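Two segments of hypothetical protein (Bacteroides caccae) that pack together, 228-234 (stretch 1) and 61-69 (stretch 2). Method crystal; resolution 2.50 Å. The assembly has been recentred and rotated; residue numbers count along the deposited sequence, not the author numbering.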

# COMPACT_ATOMS: atom_id res chain seq x y z
N GLN A 228 11.89 8.87 11.47
CA GLN A 228 12.54 9.80 10.56
C GLN A 228 14.05 9.47 10.43
O GLN A 228 14.73 9.27 11.43
CB GLN A 228 12.25 11.22 11.08
CG GLN A 228 13.10 12.35 10.55
CD GLN A 228 14.46 12.47 11.22
OE1 GLN A 228 15.46 12.58 10.54
NE2 GLN A 228 14.50 12.45 12.56
N SER A 229 14.55 9.43 9.19
CA SER A 229 15.86 8.79 8.86
C SER A 229 17.13 9.41 9.47
O SER A 229 18.18 8.75 9.49
CB SER A 229 16.02 8.66 7.33
OG SER A 229 16.03 9.92 6.69
N ASN A 230 17.05 10.66 9.92
CA ASN A 230 18.14 11.31 10.68
C ASN A 230 17.89 11.32 12.20
O ASN A 230 18.37 12.21 12.91
CB ASN A 230 18.39 12.73 10.15
CG ASN A 230 19.42 12.78 9.04
OD1 ASN A 230 20.57 12.37 9.22
ND2 ASN A 230 19.02 13.29 7.88
N TYR A 231 17.14 10.33 12.68
CA TYR A 231 16.93 10.11 14.12
C TYR A 231 18.23 10.25 14.93
O TYR A 231 18.24 10.87 16.00
CB TYR A 231 16.36 8.68 14.35
CG TYR A 231 16.86 8.04 15.63
CD1 TYR A 231 16.23 8.26 16.85
CD2 TYR A 231 18.01 7.25 15.63
CE1 TYR A 231 16.71 7.69 18.02
CE2 TYR A 231 18.50 6.69 16.79
CZ TYR A 231 17.84 6.90 17.98
OH TYR A 231 18.32 6.34 19.14
N ALA A 232 19.31 9.64 14.42
CA ALA A 232 20.57 9.55 15.15
C ALA A 232 21.10 10.92 15.61
O ALA A 232 21.64 11.04 16.72
CB ALA A 232 21.62 8.84 14.31
N THR A 233 20.92 11.94 14.78
CA THR A 233 21.42 13.28 15.06
C THR A 233 20.32 14.30 15.40
O THR A 233 20.63 15.47 15.64
CB THR A 233 22.24 13.81 13.85
OG1 THR A 233 21.45 13.74 12.65
CG2 THR A 233 23.52 12.98 13.67
N LYS A 234 19.05 13.87 15.44
CA LYS A 234 17.91 14.78 15.64
C LYS A 234 16.66 14.02 16.11
O LYS A 234 16.06 13.26 15.34
CB LYS A 234 17.65 15.57 14.34
CG LYS A 234 16.22 16.07 14.09
CD LYS A 234 15.72 17.10 15.08
CE LYS A 234 14.24 17.42 14.87
NZ LYS A 234 13.87 17.80 13.48
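Stretch 2 (61-69) YLGPVGAEI

A single hydrogen bond ties the two segments together, and it runs from backbone to side chain: Gly66 N donates to Asn230 OD1 at 2.7 Å, with a nearly straight N-H...O angle of 162°. Stretch 2 approaches as an extended strand that includes Leu62 to Val65, with strand geometry again at Ile69, whereas stretch 1 is an irregular coil that opens with a type I turn from Gln228 to Tyr231, closed by Tyr231 N to Gln228 O at 2.9 Å. The two run in the same general sense, Leu62 lying near Ser229, Val65 near Asn230 (CA to CA 5.6 Å) and Glu68 near Thr233 (CA to CA 6.1 Å).

Asn230 is held at the turn by its own N, which donates to Gln228 OE1 at 2.6 Å; its CA-to-CB bond points sideways, but chi1 of -90° (m) brings the amide end to the strand. There Asn230 OD1 also lies 3.5 Å from Val65 CA, and Asn230 ND2 lies 3.6 Å from Pro64 O. Pro64 follows a cis peptide bond, and Gly63 before it has phi/psi of 155/148, where a CB would jam against the carbonyl of Leu62.

Van der Waals contacts flank the hydrogen bond. Ser229 O rests 3.6 Å from Val65 CG1, and Ser229 CB touches Leu62 CD1 at 4.3 Å. Farther along, Thr233 turns toward stretch 2 and its CG2 methyl packs on backbone, 3.6 Å from Gly66 O and 3.8 Å from Ala67 O; Ala232 CB is looser, 4.4 Å from Gly66 O. Gly66 fits closely: an ideal CB here would point toward stretch 1 and stand 3.2 Å from Thr233 OG1, a tight approach. Ala67 points its CB away. The contact is small, burying 335 Å² in total, between residues that, where they touch, are at least 164 positions apart in sequence.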

# COMPACT_ATOMS: atom_id res chain seq x y z
N TYR A 61 18.69 2.06 -1.03
CA TYR A 61 19.55 3.24 -0.90
C TYR A 61 19.09 4.13 0.24
O TYR A 61 17.91 4.21 0.53
CB TYR A 61 19.53 4.07 -2.18
CG TYR A 61 19.72 3.25 -3.43
CD1 TYR A 61 20.96 2.75 -3.77
CD2 TYR A 61 18.64 2.98 -4.27
CE1 TYR A 61 21.14 2.00 -4.93
CE2 TYR A 61 18.81 2.23 -5.43
CZ TYR A 61 20.06 1.74 -5.75
OH TYR A 61 20.24 0.99 -6.89
N LEU A 62 20.04 4.81 0.87
CA LEU A 62 19.73 5.79 1.90
C LEU A 62 20.88 6.78 1.99
O LEU A 62 22.04 6.39 1.90
CB LEU A 62 19.52 5.10 3.25
CG LEU A 62 18.94 5.95 4.38
CD1 LEU A 62 17.56 6.48 4.02
CD2 LEU A 62 18.90 5.13 5.66
N GLY A 63 20.55 8.05 2.15
CA GLY A 63 21.58 9.09 2.22
C GLY A 63 21.06 10.46 1.80
O GLY A 63 20.17 10.55 0.95
N PRO A 64 21.59 11.54 2.41
CA PRO A 64 22.63 11.57 3.44
C PRO A 64 22.04 11.36 4.83
O PRO A 64 20.97 11.87 5.15
CB PRO A 64 23.19 12.98 3.31
CG PRO A 64 21.99 13.80 2.94
CD PRO A 64 21.05 12.89 2.17
N VAL A 65 22.73 10.59 5.65
CA VAL A 65 22.31 10.35 7.01
C VAL A 65 23.47 10.86 7.85
O VAL A 65 24.59 10.38 7.71
CB VAL A 65 22.07 8.85 7.27
CG1 VAL A 65 21.65 8.59 8.71
CG2 VAL A 65 21.02 8.32 6.30
N GLY A 66 23.20 11.85 8.70
CA GLY A 66 24.23 12.44 9.53
C GLY A 66 24.80 11.40 10.46
O GLY A 66 24.06 10.59 11.03
N ALA A 67 26.12 11.41 10.61
CA ALA A 67 26.80 10.52 11.53
C ALA A 67 26.94 11.21 12.88
O ALA A 67 27.20 12.41 12.94
CB ALA A 67 28.17 10.17 10.99
N GLU A 68 26.76 10.45 13.96
CA GLU A 68 27.04 10.97 15.29
C GLU A 68 28.56 11.08 15.46
O GLU A 68 29.29 10.10 15.26
CB GLU A 68 26.45 10.07 16.37
CG GLU A 68 26.54 10.64 17.78
CD GLU A 68 26.14 9.64 18.85
OE1 GLU A 68 25.41 8.67 18.54
OE2 GLU A 68 26.58 9.81 20.01
N ILE A 69 29.03 12.27 15.81
CA ILE A 69 30.45 12.52 16.03
C ILE A 69 30.75 12.42 17.52
O ILE A 69 30.20 13.18 18.31
CB ILE A 69 30.85 13.91 15.51
CG1 ILE A 69 30.64 13.97 14.00
CG2 ILE A 69 32.31 14.21 15.85
CD1 ILE A 69 30.63 15.37 13.43